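Local coordinates for nickel-dependent hydrogenase large subunit (Allochromatium vinosum, PDB 3MYR), which oxidises molecular hydrogen at a nickel-iron centre, passing the electrons to an acceptor, and probably recycles hydrogen released by nitrogenase, at residues 324-329 and 509-514; 314-319 and 379-384; 319-324 and 345-350. All coordinates share one frame; numbering follows the deposited sequence.

Overall arrangement
One continuous run, residues 314-329, supplies the first segment of all three contacts and illustrates how a single connection can be tied down at several points along its length. Interaction 2 uses its beginning, interaction 3 its middle and interaction 1 its end; Glu319 is shared by interactions 2 and 3, Ile324 by interactions 1 and 3. The partners follow later in the chain, at 345-350, 379-384 and 509-514. The contact centres lie about 10 to 11 Å from one another. Strands 324-327 and 378-381 pair antiparallel, linking interactions 1 and 2, while Glu323 probably hydrogen-bonds to the backbone N of Asp317 through OE1 and of Lys382 through its carbonyl. The arrangement runs from a partly exposed loop inward to the helix that meets the nickel-iron centre.

Interaction 1: 324-329 and 509-514; sequences IQEFVN and PSTWNA. With NFV (Ni-Fe oxidized active center), chain N.
With CG2 of Ile324 set anti to the backbone N (CG1 at chi1 -68°), this methyl is directed at the indole of Trp512, whose own CG stands anti to the carbonyl carbon (chi1 -71°). The CB bond of Trp512 starts across the strand, yet the CZ2-CH2 side of its ring ends beside the isoleucine. CG2 of Ile324 meets CZ2 of Trp512 at 4.0 Å, coming in obliquely to the ring, and the two side chains cross at about a right angle. Further along the strand, the extended side chain of Glu326 brings OE1 to 4.0 Å from CG2 of Thr511, again crossing nearly at right angles. No hydrogen bond joins the segments; van der Waals packing, apolar between Ile324 and Trp512, carries this small, buried contact. The hydroxyl of Thr511 is used elsewhere, bonding to the carbonyl of Ala559.

The helix thereby packed is the one that meets the active site. At its start, Ser510 grips one cyanide nitrogen of the nickel-iron centre, N3, twice: the backbone N donates at 3.0 Å and OG at 2.9 Å. The backbone bond is bent, with an angle of 136° at the hydrogen, and OG also pairs with the backbone N of Cys555. Pro509 lies against the carbonyl ligand, CD being 3.5 Å from O1 of the cluster. These donors, at a helix N-terminus, would probably draw electron density toward the cyanide. On the strand side, the Glu326 side chain comes within about 4 Å of the magnesium ion bound by Glu42, Ala506 and His561. Strand 378-381 lies alongside, its Pro379 touching Thr511 and Trp512; strand 281-288 adds Leu282 and Tyr284 around the indole, and helix 525-531 packs against Ser510, Asn513 and Ala514.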
# COMPACT_ATOMS: atom_id res chain seq x y z
N ILE B 324 21.25 13.45 0.69
CA ILE B 324 20.54 12.15 0.66
C ILE B 324 21.37 11.17 -0.15
O ILE B 324 21.63 11.41 -1.35
CB ILE B 324 19.18 12.25 0.00
CG1 ILE B 324 18.26 13.10 0.90
CG2 ILE B 324 18.56 10.84 -0.21
CD1 ILE B 324 17.00 13.57 0.25
N GLN B 325 21.76 10.07 0.49
CA GLN B 325 22.50 9.03 -0.23
C GLN B 325 22.02 7.69 0.20
O GLN B 325 21.64 7.54 1.35
CB GLN B 325 24.01 9.08 0.13
CG GLN B 325 24.68 10.43 -0.06
CD GLN B 325 26.12 10.44 0.46
OE1 GLN B 325 27.01 10.51 -0.32
NE2 GLN B 325 26.32 10.41 1.80
N GLU B 326 22.15 6.70 -0.67
CA GLU B 326 21.81 5.35 -0.26
C GLU B 326 23.05 4.49 -0.25
O GLU B 326 23.85 4.51 -1.24
CB GLU B 326 20.80 4.72 -1.22
CG GLU B 326 19.43 5.43 -1.21
CD GLU B 326 18.43 4.80 -2.18
OE1 GLU B 326 17.49 4.15 -1.66
OE2 GLU B 326 18.59 4.96 -3.43
N PHE B 327 23.16 3.72 0.82
CA PHE B 327 24.34 2.86 1.05
C PHE B 327 23.91 1.41 0.92
O PHE B 327 22.70 1.07 1.05
CB PHE B 327 24.92 3.12 2.46
CG PHE B 327 25.64 4.44 2.58
CD1 PHE B 327 27.05 4.51 2.40
CD2 PHE B 327 24.95 5.60 2.87
CE1 PHE B 327 27.74 5.76 2.55
CE2 PHE B 327 25.61 6.85 3.02
CZ PHE B 327 27.03 6.93 2.85
N VAL B 328 24.90 0.57 0.61
CA VAL B 328 24.68 -0.84 0.39
C VAL B 328 25.69 -1.71 1.15
O VAL B 328 25.84 -2.87 0.84
CB VAL B 328 24.58 -1.21 -1.06
CG1 VAL B 328 23.40 -0.44 -1.73
CG2 VAL B 328 25.95 -0.96 -1.81
N ASN B 329 26.33 -1.15 2.18
CA ASN B 329 27.33 -1.92 2.95
C ASN B 329 26.70 -3.19 3.51
O ASN B 329 27.44 -4.11 3.80
CB ASN B 329 27.78 -1.15 4.19
CG ASN B 329 28.16 0.28 3.89
OD1 ASN B 329 27.29 1.15 3.85
ND2 ASN B 329 29.48 0.54 3.78
N PRO B 509 9.57 5.77 1.86
CA PRO B 509 9.60 5.87 3.33
C PRO B 509 10.04 4.60 4.10
O PRO B 509 10.91 4.67 4.97
CB PRO B 509 8.18 6.34 3.71
CG PRO B 509 7.38 6.33 2.42
CD PRO B 509 8.39 6.46 1.30
N SER B 510 9.56 3.44 3.69
CA SER B 510 9.94 2.23 4.42
C SER B 510 11.37 1.85 4.04
O SER B 510 11.98 1.15 4.81
CB SER B 510 8.97 1.08 4.16
OG SER B 510 7.76 1.37 4.82
N THR B 511 11.92 2.35 2.92
CA THR B 511 13.39 2.22 2.69
C THR B 511 14.17 2.88 3.82
O THR B 511 15.02 2.26 4.44
CB THR B 511 13.89 2.76 1.31
OG1 THR B 511 12.93 2.38 0.30
CG2 THR B 511 15.26 2.14 0.96
N TRP B 512 13.86 4.14 4.11
CA TRP B 512 14.48 4.83 5.26
C TRP B 512 14.30 4.03 6.54
O TRP B 512 15.29 3.75 7.26
CB TRP B 512 13.79 6.21 5.49
CG TRP B 512 14.14 7.21 4.43
CD1 TRP B 512 13.39 7.54 3.35
CD2 TRP B 512 15.32 8.02 4.37
NE1 TRP B 512 14.02 8.54 2.62
CE2 TRP B 512 15.22 8.84 3.22
CE3 TRP B 512 16.47 8.14 5.19
CZ2 TRP B 512 16.21 9.78 2.85
CZ3 TRP B 512 17.47 9.06 4.83
CH2 TRP B 512 17.33 9.89 3.67
N ASN B 513 13.03 3.75 6.91
CA ASN B 513 12.80 3.22 8.27
C ASN B 513 13.29 1.79 8.47
O ASN B 513 13.82 1.42 9.53
CB ASN B 513 11.28 3.29 8.59
CG ASN B 513 10.79 4.73 8.74
OD1 ASN B 513 11.57 5.62 9.08
ND2 ASN B 513 9.51 4.94 8.57
N ALA B 514 13.05 0.93 7.47
CA ALA B 514 13.29 -0.52 7.61
C ALA B 514 14.69 -0.93 7.10
O ALA B 514 15.09 -2.13 7.13
CB ALA B 514 12.24 -1.24 6.80
FE NFV N . 4.47 3.28 0.59
NI NFV N . 3.33 0.51 0.22
C1 NFV N . 5.17 4.49 -0.14
O1 NFV N . 5.70 5.48 -0.65
C2 NFV N . 3.57 4.52 1.71
N2 NFV N . 3.01 5.32 2.39
C3 NFV N . 5.88 3.07 1.82
N3 NFV N . 6.78 2.93 2.56
O4 NFV N . 3.51 1.82 1.55

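Interaction 2: 314-319 and 379-384; sequences HEVDLE and PRWKGR
Trp381 lays its indole against CB of His314, the carbonyl of Glu315 and the methyls of Val316, and here the contact is tight. The carbonyl O of Glu315 lies in the ring plane, 3.5 Å from CZ2 of Trp381, a position in which the weakly positive C-H edge faces the oxygen. CB of His314 reaches CH2 of the same ring at 3.9 Å. At the pyrrole end, CG1 of Val316 stands 4.1 Å from NE1 of Trp381, with the valine crossing the indole at an angle and CG2 packing close by. That N-H is not left to the apolar methyls: it is bonded to OE1 of Glu323, which also pairs with the backbone N of Asp317. The indole reaches this place because its CG is anti to the backbone N (chi1 -177°), pointing it across to the loop.

Trp381 closes strand 378-381 and opens a type I' beta turn to Arg384. Trp381 and Arg384 exchange two backbone bonds, N to O in each direction, so the tight turn is closed both ways, with Lys382 and Gly383 at its corners. The turn folds Lys382 back over its neighbour: CG of Lys382 sits 4.1 Å above the plane of the Trp381 ring, over its centre.

Beyond this the contact becomes loose and watery. The exposed Lys382 continues as a fully extended chain, and NZ meets the loop through a water that lies 2.8 Å from it and donates to the carbonyl O of Glu315. The side chain of Glu315 leaves its backbone away from the strand. In the same exposed part of the loop, Asp317 forms an Asx turn, OD2 taking the backbone N of Glu319 at 2.9 Å.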
# COMPACT_ATOMS: atom_id res chain seq x y z
N HIS B 314 16.22 21.86 10.49
CA HIS B 314 17.29 21.95 9.48
C HIS B 314 16.68 21.87 8.08
O HIS B 314 15.70 21.17 7.85
CB HIS B 314 18.25 20.82 9.67
CG HIS B 314 18.89 20.79 11.03
ND1 HIS B 314 20.08 21.42 11.30
CD2 HIS B 314 18.46 20.28 12.20
CE1 HIS B 314 20.40 21.25 12.57
NE2 HIS B 314 19.43 20.57 13.15
N GLU B 315 17.24 22.61 7.14
CA GLU B 315 16.75 22.63 5.77
C GLU B 315 17.15 21.36 5.03
O GLU B 315 18.22 20.82 5.26
CB GLU B 315 17.34 23.83 5.01
CG GLU B 315 16.90 25.12 5.62
CD GLU B 315 17.41 26.37 4.88
OE1 GLU B 315 18.55 26.37 4.32
OE2 GLU B 315 16.66 27.36 4.88
N VAL B 316 16.32 20.98 4.07
CA VAL B 316 16.47 19.79 3.30
C VAL B 316 16.62 20.22 1.86
O VAL B 316 15.84 21.03 1.37
CB VAL B 316 15.26 18.83 3.51
CG1 VAL B 316 15.40 17.59 2.61
CG2 VAL B 316 15.23 18.37 5.01
N ASP B 317 17.65 19.68 1.21
CA ASP B 317 17.93 19.88 -0.20
C ASP B 317 17.95 18.49 -0.90
O ASP B 317 18.83 17.59 -0.62
CB ASP B 317 19.28 20.62 -0.30
CG ASP B 317 19.71 20.96 -1.76
OD1 ASP B 317 20.73 21.67 -1.92
OD2 ASP B 317 19.12 20.42 -2.75
N LEU B 318 16.95 18.28 -1.74
CA LEU B 318 16.76 17.05 -2.50
C LEU B 318 17.79 16.79 -3.59
O LEU B 318 17.93 15.66 -4.12
CB LEU B 318 15.33 16.99 -3.03
CG LEU B 318 14.54 16.86 -1.74
CD1 LEU B 318 13.46 17.87 -1.69
CD2 LEU B 318 14.06 15.44 -1.56
N GLU B 319 18.57 17.81 -3.89
CA GLU B 319 19.50 17.68 -4.99
C GLU B 319 20.99 17.72 -4.67
O GLU B 319 21.78 17.41 -5.53
CB GLU B 319 19.18 18.70 -6.06
CG GLU B 319 17.71 18.51 -6.49
CD GLU B 319 17.40 19.19 -7.76
OE1 GLU B 319 17.23 18.54 -8.82
OE2 GLU B 319 17.36 20.43 -7.68
N PRO B 379 19.21 4.27 3.26
CA PRO B 379 19.24 5.70 2.96
C PRO B 379 19.72 6.40 4.23
O PRO B 379 19.34 6.02 5.34
CB PRO B 379 17.74 6.04 2.68
CG PRO B 379 17.15 4.75 2.28
CD PRO B 379 17.82 3.78 3.28
N ARG B 380 20.52 7.44 4.04
CA ARG B 380 21.01 8.25 5.16
C ARG B 380 20.87 9.73 4.77
O ARG B 380 20.97 10.07 3.57
CB ARG B 380 22.51 7.92 5.44
CG ARG B 380 22.79 6.48 5.95
CD ARG B 380 22.11 6.27 7.28
NE ARG B 380 22.33 4.92 7.84
CZ ARG B 380 21.48 3.89 7.74
NH1 ARG B 380 20.37 3.99 7.01
NH2 ARG B 380 21.75 2.73 8.33
N TRP B 381 20.68 10.60 5.75
CA TRP B 381 20.55 12.03 5.47
C TRP B 381 21.78 12.67 6.08
O TRP B 381 21.94 12.63 7.32
CB TRP B 381 19.27 12.59 6.13
CG TRP B 381 19.06 14.07 5.80
CD1 TRP B 381 18.62 14.60 4.61
CD2 TRP B 381 19.37 15.20 6.65
NE1 TRP B 381 18.60 15.96 4.68
CE2 TRP B 381 19.09 16.36 5.90
CE3 TRP B 381 19.83 15.34 7.97
CZ2 TRP B 381 19.24 17.66 6.44
CZ3 TRP B 381 20.03 16.64 8.50
CH2 TRP B 381 19.74 17.79 7.71
N LYS B 382 22.69 13.19 5.24
CA LYS B 382 23.99 13.71 5.73
C LYS B 382 24.68 12.70 6.68
O LYS B 382 25.16 13.07 7.76
CB LYS B 382 23.76 15.06 6.44
CG LYS B 382 23.33 16.20 5.49
CD LYS B 382 23.30 17.59 6.20
CE LYS B 382 22.72 18.62 5.23
NZ LYS B 382 22.63 20.02 5.83
N GLY B 383 24.69 11.42 6.32
CA GLY B 383 25.26 10.40 7.20
C GLY B 383 24.40 9.89 8.37
O GLY B 383 24.77 8.94 8.99
N ARG B 384 23.25 10.49 8.67
CA ARG B 384 22.42 10.07 9.79
C ARG B 384 21.31 9.15 9.35
O ARG B 384 20.74 9.33 8.28
CB ARG B 384 21.82 11.30 10.50
CG ARG B 384 22.99 12.02 11.25
CD ARG B 384 22.73 13.40 11.58
NE ARG B 384 23.49 14.21 10.66
CZ ARG B 384 24.33 15.18 11.00
NH1 ARG B 384 24.49 15.51 12.27
NH2 ARG B 384 24.97 15.83 10.04
O HOH W 1 20.40 21.31 6.88

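Interaction 3: 319-324 and 345-350; sequences EATGEI and PYEGQT
A short 3-10 turn at 345-346, in the connection that leaves strand 324-327, lies against the loop 319-324 that leads into the same strand, and Tyr346 of the turn donates a hydrogen bond from its hydroxyl to Glu319. The bond from OH of Tyr346 to OE1 of Glu319 measures 2.5 Å, shorter than usual, so its exact length is uncertain. Glu319, exposed to solvent, reaches over with an extended chain: beyond CG it runs out straight (chi2 -165°), which carries the carboxylate to the phenol although the side chain starts off in another direction. OE1 arrives at the edge of the ring, near its plane. The carboxylate and ring planes are turned 55° from each other, and CG of Glu319 packs 4.0 Å from CE1 of Tyr346, giving the pair some apolar contact beside the bond.

At the inner end the contact is buried and made by packing alone. CD of Pro345 touches the carbonyl O of Ile324 at 3.6 Å, and CG2 of Ile324 makes an apolar contact, 4.2 Å, with the same proline carbon. To one side, CG2 of Thr321 lies 4.3 Å from OE2 of Glu347, a loose contact at the surface. The loop's own bend is a beta turn closed by the backbone N of Glu323 and O of Ala320, 3.0 Å apart, which sets Thr321 out toward the 3-10 turn.

The second loop also continues toward metal: Thr350 OG1 bonds to OE1 of Glu42, a ligand of the magnesium ion, and so belongs to that site's second shell. Two strands adjoin the contact. Trp493 of strand 488-497 meets Tyr346 edge-to-face and packs on Ile324 and Pro345, while Gln505 and Val507 of strand 500-507 touch Pro345.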
# COMPACT_ATOMS: atom_id res chain seq x y z
N GLU B 319 18.57 17.81 -3.89
CA GLU B 319 19.50 17.68 -4.99
C GLU B 319 20.99 17.72 -4.67
O GLU B 319 21.78 17.41 -5.53
CB GLU B 319 19.18 18.70 -6.06
CG GLU B 319 17.71 18.51 -6.49
CD GLU B 319 17.40 19.19 -7.76
OE1 GLU B 319 17.23 18.54 -8.82
OE2 GLU B 319 17.36 20.43 -7.68
N ALA B 320 21.34 18.09 -3.43
CA ALA B 320 22.71 18.12 -2.96
C ALA B 320 23.21 16.67 -2.87
O ALA B 320 22.64 15.87 -2.11
CB ALA B 320 22.76 18.78 -1.58
N THR B 321 24.30 16.34 -3.60
CA THR B 321 24.70 14.95 -3.81
C THR B 321 25.37 14.41 -2.55
O THR B 321 25.46 13.19 -2.38
CB THR B 321 25.65 14.77 -5.00
OG1 THR B 321 26.83 15.49 -4.71
CG2 THR B 321 25.10 15.40 -6.29
N GLY B 322 25.75 15.27 -1.63
CA GLY B 322 26.26 14.82 -0.33
C GLY B 322 25.19 14.76 0.75
O GLY B 322 25.48 14.56 1.94
N GLU B 323 23.93 14.97 0.39
CA GLU B 323 22.98 15.03 1.46
C GLU B 323 22.15 13.72 1.62
O GLU B 323 22.41 12.91 2.55
CB GLU B 323 22.17 16.33 1.36
CG GLU B 323 20.85 16.35 2.14
CD GLU B 323 20.30 17.78 2.34
OE1 GLU B 323 19.13 17.91 2.71
OE2 GLU B 323 21.05 18.76 2.13
N ILE B 324 21.25 13.45 0.69
CA ILE B 324 20.54 12.15 0.66
C ILE B 324 21.37 11.17 -0.15
O ILE B 324 21.63 11.41 -1.35
CB ILE B 324 19.18 12.25 0.00
CG1 ILE B 324 18.26 13.10 0.90
CG2 ILE B 324 18.56 10.84 -0.21
CD1 ILE B 324 17.00 13.57 0.25
N PRO B 345 20.51 9.77 -5.31
CA PRO B 345 19.62 9.06 -6.25
C PRO B 345 19.72 9.49 -7.72
O PRO B 345 19.36 8.72 -8.60
CB PRO B 345 18.20 9.34 -5.69
CG PRO B 345 18.42 9.72 -4.28
CD PRO B 345 19.75 10.43 -4.24
N TYR B 346 20.20 10.70 -8.03
CA TYR B 346 20.44 10.97 -9.44
C TYR B 346 21.50 10.07 -10.03
O TYR B 346 21.54 9.89 -11.25
CB TYR B 346 20.85 12.44 -9.73
CG TYR B 346 19.71 13.45 -9.71
CD1 TYR B 346 19.86 14.69 -9.02
CD2 TYR B 346 18.49 13.19 -10.38
CE1 TYR B 346 18.88 15.66 -9.07
CE2 TYR B 346 17.47 14.19 -10.43
CZ TYR B 346 17.68 15.38 -9.76
OH TYR B 346 16.73 16.34 -9.81
N GLU B 347 22.34 9.51 -9.16
CA GLU B 347 23.44 8.62 -9.58
C GLU B 347 23.24 7.20 -9.02
O GLU B 347 24.18 6.39 -9.01
CB GLU B 347 24.75 9.18 -9.08
CG GLU B 347 25.06 10.51 -9.72
CD GLU B 347 26.21 11.24 -9.02
OE1 GLU B 347 27.19 11.57 -9.73
OE2 GLU B 347 26.14 11.47 -7.77
N GLY B 348 22.01 6.89 -8.64
CA GLY B 348 21.71 5.61 -7.95
C GLY B 348 21.99 4.47 -8.88
O GLY B 348 21.93 4.64 -10.10
N GLN B 349 22.20 3.28 -8.32
CA GLN B 349 22.42 2.09 -9.15
C GLN B 349 21.68 0.96 -8.48
O GLN B 349 21.66 0.91 -7.23
CB GLN B 349 23.92 1.71 -9.18
CG GLN B 349 24.83 2.72 -9.86
CD GLN B 349 26.31 2.26 -9.82
OE1 GLN B 349 26.62 1.06 -9.75
NE2 GLN B 349 27.21 3.23 -9.89
N THR B 350 21.10 0.07 -9.30
CA THR B 350 20.27 -1.03 -8.78
C THR B 350 20.73 -2.30 -9.51
O THR B 350 20.16 -2.67 -10.55
CB THR B 350 18.73 -0.74 -8.94
OG1 THR B 350 18.42 0.51 -8.30
CG2 THR B 350 17.90 -1.81 -8.24